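Local coordinates for Pex (Synechococcus elongatus PCC 7942, PDB 2E1N), which modifies the cyanobacterial circadian clock as a period extender, probably by binding DNA through a winged-helix domain of the PadR type, at residues Tyr38-Leu43 against Arg112-Leu117; Val70-Leu75 against Arg99-Ala104. One frame throughout, in Å; residues are numbered along the deposited sequence.

Contact 1 (Tyr38-Leu43 against Arg112-Leu117); sequences YVLAVL and RDLAQL
Ala115 sets its methyl against the backbone of helix 32-43 at Ala41, its CB lying 3.8 Å from Ala41 CA and 3.9 Å from Ala41 N. The two alanine methyls also meet, CB to CB at 4.1 Å, and here the helices come nearest, with Ala41 CA only 4.5 Å from Ala115 CA. Nothing larger than a methyl stands between the two backbones at this point, which lets the axes of the short segments approach to 7.7 Å. They cross at -115°, well away from both parallel and antiparallel, so the touching patch is short.

Beside the alanines, Leu40 and Leu114 close the contact through their branch ends. Leu40 CD1 meets Leu114 CD1 at 3.5 Å and also reaches back to Leu114 CB at 3.9 Å, so this one methyl lies against both the root and the end of its partner. In Leu40 the CG sits opposite the carbonyl carbon (chi1 -71°), and the extended chi2 of 179° carries CD1 out toward helix 110-123. No hydrogen bond crosses; all four touching residues are buried and the grip is wholly apolar.

Leu40 also packs on Leu78 of helix 68-80 and on Leu103 of strand 98-103, while Leu114 and Leu117 pack on Tyr19 and Phe22 of the second subunit. Alanine-to-alanine close packing, of the kind that brings helix backbones near one another, thus fixes to the winged-helix core a C-terminal helix that takes part in the dimer, as in PadR-family regulators.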
ATOM      1  N   TYR B  38     -10.356  11.220  -3.164  1.00 30.31           N
ATOM      2  CA  TYR B  38     -10.419  10.926  -4.615  1.00 30.37           C
ATOM      3  C   TYR B  38     -11.757  11.393  -5.229  1.00 31.42           C
ATOM      4  O   TYR B  38     -11.810  12.078  -6.246  1.00 31.35           O
ATOM      5  CB  TYR B  38     -10.211   9.416  -4.871  1.00 30.19           C
ATOM      6  CG  TYR B  38     -10.701   9.002  -6.259  1.00 30.78           C
ATOM      7  CD1 TYR B  38     -10.067   9.468  -7.415  1.00 31.38           C
ATOM      8  CD2 TYR B  38     -11.793   8.175  -6.402  1.00 29.35           C
ATOM      9  CE1 TYR B  38     -10.563   9.125  -8.689  1.00 28.38           C
ATOM     10  CE2 TYR B  38     -12.268   7.819  -7.669  1.00 28.27           C
ATOM     11  CZ  TYR B  38     -11.654   8.340  -8.796  1.00 29.31           C
ATOM     12  OH  TYR B  38     -12.088   8.045 -10.061  1.00 31.58           O
ATOM     13  N   VAL B  39     -12.860  11.010  -4.611  1.00 30.24           N
ATOM     14  CA  VAL B  39     -14.155  11.406  -5.144  1.00 30.28           C
ATOM     15  C   VAL B  39     -14.245  12.908  -5.230  1.00 31.25           C
ATOM     16  O   VAL B  39     -14.642  13.459  -6.259  1.00 31.75           O
ATOM     17  CB  VAL B  39     -15.283  10.812  -4.296  1.00 30.98           C
ATOM     18  CG1 VAL B  39     -16.636  11.400  -4.663  1.00 29.85           C
ATOM     19  CG2 VAL B  39     -15.274   9.255  -4.429  1.00 30.27           C
ATOM     20  N   LEU B  40     -13.827  13.608  -4.190  1.00 30.65           N
ATOM     21  CA  LEU B  40     -13.862  15.059  -4.233  1.00 29.43           C
ATOM     22  C   LEU B  40     -12.959  15.683  -5.289  1.00 30.99           C
ATOM     23  O   LEU B  40     -13.354  16.657  -5.941  1.00 31.97           O
ATOM     24  CB  LEU B  40     -13.610  15.638  -2.840  1.00 30.27           C
ATOM     25  CG  LEU B  40     -14.769  15.429  -1.831  1.00 27.47           C
ATOM     26  CD1 LEU B  40     -14.369  16.030  -0.474  1.00 29.77           C
ATOM     27  CD2 LEU B  40     -16.166  15.982  -2.313  1.00 33.20           C
ATOM     28  N   ALA B  41     -11.783  15.085  -5.501  1.00 31.26           N
ATOM     29  CA  ALA B  41     -10.871  15.504  -6.589  1.00 31.08           C
ATOM     30  C   ALA B  41     -11.579  15.432  -7.959  1.00 31.29           C
ATOM     31  O   ALA B  41     -11.415  16.353  -8.776  1.00 31.51           O
ATOM     32  CB  ALA B  41      -9.592  14.665  -6.573  1.00 32.18           C
ATOM     33  N   VAL B  42     -12.364  14.384  -8.192  1.00 31.09           N
ATOM     34  CA  VAL B  42     -13.145  14.243  -9.423  1.00 31.62           C
ATOM     35  C   VAL B  42     -14.242  15.291  -9.531  1.00 31.05           C
ATOM     36  O   VAL B  42     -14.354  15.983 -10.544  1.00 31.82           O
ATOM     37  CB  VAL B  42     -13.732  12.816  -9.570  1.00 31.27           C
ATOM     38  CG1 VAL B  42     -14.619  12.709 -10.828  1.00 33.49           C
ATOM     39  CG2 VAL B  42     -12.601  11.786  -9.606  1.00 31.50           C
ATOM     40  N   LEU B  43     -15.041  15.418  -8.466  1.00 31.76           N
ATOM     41  CA  LEU B  43     -16.220  16.267  -8.469  1.00 32.53           C
ATOM     42  C   LEU B  43     -15.890  17.761  -8.545  1.00 34.33           C
ATOM     43  O   LEU B  43     -16.740  18.569  -8.922  1.00 34.28           O
ATOM     44  CB  LEU B  43     -17.078  15.929  -7.242  1.00 32.25           C
ATOM     45  CG  LEU B  43     -17.684  14.529  -7.215  1.00 32.07           C
ATOM     46  CD1 LEU B  43     -18.619  14.383  -5.995  1.00 29.03           C
ATOM     47  CD2 LEU B  43     -18.475  14.183  -8.517  1.00 31.50           C
ATOM     48  N   ARG B 112     -11.703  21.451  -1.442  1.00 39.62           N
ATOM     49  CA  ARG B 112     -10.363  21.811  -1.924  1.00 39.78           C
ATOM     50  C   ARG B 112      -9.274  21.134  -1.106  1.00 38.85           C
ATOM     51  O   ARG B 112      -8.375  20.477  -1.635  1.00 38.36           O
ATOM     52  CB  ARG B 112     -10.163  23.325  -1.850  1.00 39.96           C
ATOM     53  CG  ARG B 112      -8.784  23.822  -2.271  1.00 44.38           C
ATOM     54  CD  ARG B 112      -8.344  23.348  -3.656  1.00 49.78           C
ATOM     55  NE  ARG B 112      -7.659  24.404  -4.426  1.00 54.38           N
ATOM     56  CZ  ARG B 112      -7.332  24.327  -5.725  1.00 56.13           C
ATOM     57  NH1 ARG B 112      -7.637  23.255  -6.450  1.00 57.53           N
ATOM     58  NH2 ARG B 112      -6.707  25.347  -6.310  1.00 56.09           N
ATOM     59  N   ASP B 113      -9.370  21.347   0.196  1.00 38.66           N
ATOM     60  CA  ASP B 113      -8.468  20.782   1.188  1.00 39.91           C
ATOM     61  C   ASP B 113      -8.343  19.255   1.047  1.00 38.27           C
ATOM     62  O   ASP B 113      -7.236  18.689   1.009  1.00 38.13           O
ATOM     63  CB  ASP B 113      -9.044  21.173   2.564  1.00 41.50           C
ATOM     64  CG  ASP B 113      -8.261  20.624   3.710  1.00 46.40           C
ATOM     65  OD1 ASP B 113      -8.880  20.454   4.784  1.00 54.44           O
ATOM     66  OD2 ASP B 113      -7.044  20.375   3.572  1.00 54.53           O
ATOM     67  N   LEU B 114      -9.487  18.585   0.942  1.00 37.31           N
ATOM     68  CA  LEU B 114      -9.488  17.122   0.899  1.00 36.62           C
ATOM     69  C   LEU B 114      -8.966  16.634  -0.448  1.00 36.38           C
ATOM     70  O   LEU B 114      -8.208  15.690  -0.518  1.00 36.50           O
ATOM     71  CB  LEU B 114     -10.901  16.587   1.167  1.00 36.53           C
ATOM     72  CG  LEU B 114     -11.438  16.913   2.574  1.00 37.12           C
ATOM     73  CD1 LEU B 114     -12.914  16.633   2.704  1.00 36.04           C
ATOM     74  CD2 LEU B 114     -10.659  16.172   3.642  1.00 40.49           C
ATOM     75  N   ALA B 115      -9.341  17.304  -1.532  1.00 36.47           N
ATOM     76  CA  ALA B 115      -8.803  16.964  -2.854  1.00 37.13           C
ATOM     77  C   ALA B 115      -7.282  17.082  -2.918  1.00 38.26           C
ATOM     78  O   ALA B 115      -6.609  16.238  -3.507  1.00 39.75           O
ATOM     79  CB  ALA B 115      -9.458  17.843  -3.925  1.00 37.21           C
ATOM     80  N   GLN B 116      -6.747  18.126  -2.301  1.00 38.62           N
ATOM     81  CA  GLN B 116      -5.297  18.297  -2.166  1.00 40.03           C
ATOM     82  C   GLN B 116      -4.629  17.110  -1.486  1.00 39.79           C
ATOM     83  O   GLN B 116      -3.528  16.714  -1.867  1.00 40.18           O
ATOM     84  CB  GLN B 116      -4.997  19.566  -1.375  1.00 40.39           C
ATOM     85  CG  GLN B 116      -5.339  20.862  -2.097  1.00 44.10           C
ATOM     86  CD  GLN B 116      -4.632  22.052  -1.504  1.00 47.13           C
ATOM     87  OE1 GLN B 116      -3.404  22.039  -1.354  1.00 55.70           O
ATOM     88  NE2 GLN B 116      -5.382  23.080  -1.153  1.00 49.77           N
ATOM     89  N   LEU B 117      -5.282  16.536  -0.477  1.00 39.57           N
ATOM     90  CA  LEU B 117      -4.723  15.406   0.247  1.00 39.43           C
ATOM     91  C   LEU B 117      -4.566  14.171  -0.681  1.00 40.01           C
ATOM     92  O   LEU B 117      -3.617  13.394  -0.539  1.00 39.98           O
ATOM     93  CB  LEU B 117      -5.574  15.050   1.458  1.00 39.88           C
ATOM     94  CG  LEU B 117      -5.681  16.058   2.612  1.00 39.83           C
ATOM     95  CD1 LEU B 117      -6.688  15.534   3.624  1.00 40.58           C
ATOM     96  CD2 LEU B 117      -4.342  16.300   3.263  1.00 44.88           C
TER

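Contact 2 (Val70-Leu75 against Arg99-Ala104); sequences VLYTAL and RMYQLA
In this winged-helix domain, helix 68-80 packs against strand 98-103 of the small antiparallel sheet that forms the wing, and Leu75 and Tyr101 carry the join. With its CG opposite the carbonyl carbon (chi1 -61°), Leu75 turns its fork toward the strand, and CD2 sits over the centre of the Tyr101 ring, 4.1 Å from its centroid and 6° off the normal, a CH-pi contact from almost straight above. Its other methyl slides toward the phenol end: CD1 is 3.7 Å from Tyr101 CE2 and 3.8 Å from Tyr101 OH.

Tyr72, a turn earlier on the helix, meets the far end of the same phenol. Its ring edge faces Tyr101 OH, with CE2 at 4.0 Å, and the two side chains run roughly at right angles. A water in the plane of both rings links the hydroxyls, a short 2.5 Å from Tyr72 OH and 2.9 Å from Tyr101 OH. The Tyr101 hydroxyl thus has a polar partner beyond the apolar cover of Leu75.

Leu75 also touches Ile84 on strand 84-89. Helix 68-80 is placed as the third helix, probably the recognition helix, of the winged helix-turn-helix fold of PadR-like regulators, and this contact sets it against the wing.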
ATOM      1  N   VAL B  70     -16.760   0.604  -0.369  1.00 32.32           N
ATOM      2  CA  VAL B  70     -16.008   1.792   0.094  1.00 32.43           C
ATOM      3  C   VAL B  70     -16.526   3.056  -0.591  1.00 31.88           C
ATOM      4  O   VAL B  70     -16.673   4.114   0.050  1.00 33.16           O
ATOM      5  CB  VAL B  70     -14.525   1.619  -0.112  1.00 32.32           C
ATOM      6  CG1 VAL B  70     -13.803   2.971   0.106  1.00 31.94           C
ATOM      7  CG2 VAL B  70     -14.002   0.489   0.784  1.00 33.50           C
ATOM      8  N   LEU B  71     -16.872   2.948  -1.867  1.00 31.49           N
ATOM      9  CA  LEU B  71     -17.482   4.091  -2.575  1.00 33.20           C
ATOM     10  C   LEU B  71     -18.761   4.563  -1.884  1.00 33.05           C
ATOM     11  O   LEU B  71     -18.962   5.746  -1.665  1.00 31.29           O
ATOM     12  CB  LEU B  71     -17.779   3.749  -4.027  1.00 33.35           C
ATOM     13  CG  LEU B  71     -18.542   4.819  -4.814  1.00 34.35           C
ATOM     14  CD1 LEU B  71     -17.784   6.127  -4.844  1.00 39.86           C
ATOM     15  CD2 LEU B  71     -18.917   4.259  -6.211  1.00 38.24           C
ATOM     16  N   TYR B  72     -19.616   3.634  -1.498  1.00 32.87           N
ATOM     17  CA  TYR B  72     -20.883   4.055  -0.930  1.00 35.09           C
ATOM     18  C   TYR B  72     -20.711   4.586   0.478  1.00 34.55           C
ATOM     19  O   TYR B  72     -21.408   5.521   0.875  1.00 35.04           O
ATOM     20  CB  TYR B  72     -21.908   2.966  -1.104  1.00 37.02           C
ATOM     21  CG  TYR B  72     -22.456   3.053  -2.537  1.00 44.30           C
ATOM     22  CD1 TYR B  72     -22.093   2.127  -3.513  1.00 49.80           C
ATOM     23  CD2 TYR B  72     -23.241   4.141  -2.932  1.00 49.59           C
ATOM     24  CE1 TYR B  72     -22.567   2.235  -4.822  1.00 51.62           C
ATOM     25  CE2 TYR B  72     -23.702   4.268  -4.231  1.00 51.01           C
ATOM     26  CZ  TYR B  72     -23.363   3.322  -5.170  1.00 52.86           C
ATOM     27  OH  TYR B  72     -23.840   3.443  -6.457  1.00 52.76           O
ATOM     28  N   THR B  73     -19.730   4.060   1.207  1.00 34.33           N
ATOM     29  CA  THR B  73     -19.281   4.652   2.487  1.00 34.10           C
ATOM     30  C   THR B  73     -18.858   6.112   2.331  1.00 33.18           C
ATOM     31  O   THR B  73     -19.269   7.033   3.096  1.00 30.69           O
ATOM     32  CB  THR B  73     -18.115   3.852   3.057  1.00 35.01           C
ATOM     33  OG1 THR B  73     -18.587   2.517   3.358  1.00 38.26           O
ATOM     34  CG2 THR B  73     -17.555   4.521   4.328  1.00 36.98           C
ATOM     35  N   ALA B  74     -18.042   6.335   1.332  1.00 31.47           N
ATOM     36  CA  ALA B  74     -17.543   7.689   1.041  1.00 31.50           C
ATOM     37  C   ALA B  74     -18.640   8.613   0.593  1.00 31.49           C
ATOM     38  O   ALA B  74     -18.721   9.792   1.055  1.00 31.20           O
ATOM     39  CB  ALA B  74     -16.482   7.617  -0.028  1.00 31.08           C
ATOM     40  N   LEU B  75     -19.493   8.133  -0.294  1.00 30.66           N
ATOM     41  CA  LEU B  75     -20.617   8.996  -0.752  1.00 31.00           C
ATOM     42  C   LEU B  75     -21.593   9.340   0.362  1.00 31.53           C
ATOM     43  O   LEU B  75     -22.020  10.476   0.462  1.00 33.29           O
ATOM     44  CB  LEU B  75     -21.377   8.414  -1.899  1.00 30.84           C
ATOM     45  CG  LEU B  75     -20.605   8.155  -3.198  1.00 30.65           C
ATOM     46  CD1 LEU B  75     -21.430   7.214  -4.117  1.00 32.90           C
ATOM     47  CD2 LEU B  75     -20.253   9.461  -3.817  1.00 33.98           C
ATOM     48  N   ARG B  99     -27.946   7.758 -10.647  1.00 35.86           N
ATOM     49  CA  ARG B  99     -27.725   8.727  -9.581  1.00 34.55           C
ATOM     50  C   ARG B  99     -26.410   9.405  -9.904  1.00 34.93           C
ATOM     51  O   ARG B  99     -25.344   8.734  -9.898  1.00 34.98           O
ATOM     52  CB  ARG B  99     -27.654   8.032  -8.229  1.00 34.94           C
ATOM     53  CG  ARG B  99     -27.661   8.955  -7.031  1.00 35.02           C
ATOM     54  CD  ARG B  99     -28.954   9.678  -6.961  1.00 34.52           C
ATOM     55  NE  ARG B  99     -29.125  10.473  -5.748  1.00 33.65           N
ATOM     56  CZ  ARG B  99     -30.090  11.366  -5.585  1.00 38.72           C
ATOM     57  NH1 ARG B  99     -30.916  11.668  -6.577  1.00 39.16           N
ATOM     58  NH2 ARG B  99     -30.172  12.036  -4.445  1.00 40.33           N
ATOM     59  N   MET B 100     -26.491  10.700 -10.184  1.00 33.22           N
ATOM     60  CA  MET B 100     -25.339  11.572 -10.347  1.00 33.48           C
ATOM     61  C   MET B 100     -25.013  12.304  -9.036  1.00 33.23           C
ATOM     62  O   MET B 100     -25.899  12.572  -8.221  1.00 33.53           O
ATOM     63  CB  MET B 100     -25.624  12.634 -11.406  1.00 34.30           C
ATOM     64  CG  MET B 100     -25.956  12.097 -12.785  1.00 34.75           C
ATOM     65  SD  MET B 100     -24.599  11.223 -13.588  1.00 35.71           S
ATOM     66  CE  MET B 100     -23.373  12.527 -13.755  1.00 33.32           C
ATOM     67  N   TYR B 101     -23.753  12.714  -8.905  1.00 32.15           N
ATOM     68  CA  TYR B 101     -23.266  13.413  -7.724  1.00 32.32           C
ATOM     69  C   TYR B 101     -22.528  14.683  -8.154  1.00 32.43           C
ATOM     70  O   TYR B 101     -21.876  14.731  -9.237  1.00 32.15           O
ATOM     71  CB  TYR B 101     -22.351  12.516  -6.883  1.00 32.46           C
ATOM     72  CG  TYR B 101     -23.048  11.315  -6.373  1.00 35.48           C
ATOM     73  CD1 TYR B 101     -23.859  11.371  -5.224  1.00 38.12           C
ATOM     74  CD2 TYR B 101     -22.935  10.136  -7.024  1.00 37.48           C
ATOM     75  CE1 TYR B 101     -24.513  10.249  -4.777  1.00 36.75           C
ATOM     76  CE2 TYR B 101     -23.589   9.010  -6.578  1.00 38.08           C
ATOM     77  CZ  TYR B 101     -24.392   9.085  -5.470  1.00 38.85           C
ATOM     78  OH  TYR B 101     -25.019   7.929  -5.031  1.00 40.40           O
ATOM     79  N   GLN B 102     -22.695  15.729  -7.350  1.00 32.49           N
ATOM     80  CA  GLN B 102     -22.026  17.001  -7.603  1.00 33.42           C
ATOM     81  C   GLN B 102     -21.660  17.683  -6.292  1.00 33.06           C
ATOM     82  O   GLN B 102     -22.214  17.365  -5.248  1.00 31.91           O
ATOM     83  CB  GLN B 102     -22.910  17.911  -8.483  1.00 33.91           C
ATOM     84  CG  GLN B 102     -24.116  18.461  -7.744  1.00 38.42           C
ATOM     85  CD  GLN B 102     -25.170  19.148  -8.655  1.00 39.42           C
ATOM     86  OE1 GLN B 102     -24.837  19.855  -9.599  1.00 47.02           O
ATOM     87  NE2 GLN B 102     -26.408  18.969  -8.319  1.00 39.77           N
ATOM     88  N   LEU B 103     -20.716  18.617  -6.338  1.00 33.34           N
ATOM     89  CA  LEU B 103     -20.429  19.391  -5.144  1.00 32.82           C
ATOM     90  C   LEU B 103     -21.611  20.296  -4.904  1.00 33.11           C
ATOM     91  O   LEU B 103     -22.092  20.947  -5.842  1.00 34.40           O
ATOM     92  CB  LEU B 103     -19.162  20.230  -5.302  1.00 33.69           C
ATOM     93  CG  LEU B 103     -17.877  19.494  -5.541  1.00 35.11           C
ATOM     94  CD1 LEU B 103     -16.765  20.518  -5.731  1.00 36.14           C
ATOM     95  CD2 LEU B 103     -17.584  18.542  -4.401  1.00 34.51           C
ATOM     96  N   ALA B 104     -22.086  20.345  -3.660  1.00 32.60           N
ATOM     97  CA  ALA B 104     -23.125  21.300  -3.265  1.00 32.44           C
ATOM     98  C   ALA B 104     -22.550  22.740  -3.125  1.00 33.52           C
ATOM     99  O   ALA B 104     -21.350  22.902  -2.904  1.00 33.33           O
ATOM    100  CB  ALA B 104     -23.730  20.883  -1.957  1.00 32.92           C
TER
HETATM  101  O   HOH W   1     -25.110   5.602  -6.680  1.00 51.79           O

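How the contacts relate
All four touching residues of contact 1 are buried, whereas contact 2 has two buried residues and the exposed Tyr72; their centres are about 12 Å apart, and contact 2 is nested within the chain loop that contact 1 closes. They hold different pairs of elements: contact 1 joins two helices through alanine and leucine methyls, whereas contact 2 sets a helix against a wing strand with an aromatic face and, at its more exposed end, a water bridge. Helix 32-43 connects them, since Leu43 CD2 packs 3.5 Å from Tyr101 O and Val39 meets Leu71. Strand 98-103 leads on to helix 110-123, where the second subunit packs on Leu114 and Leu117 of contact 1.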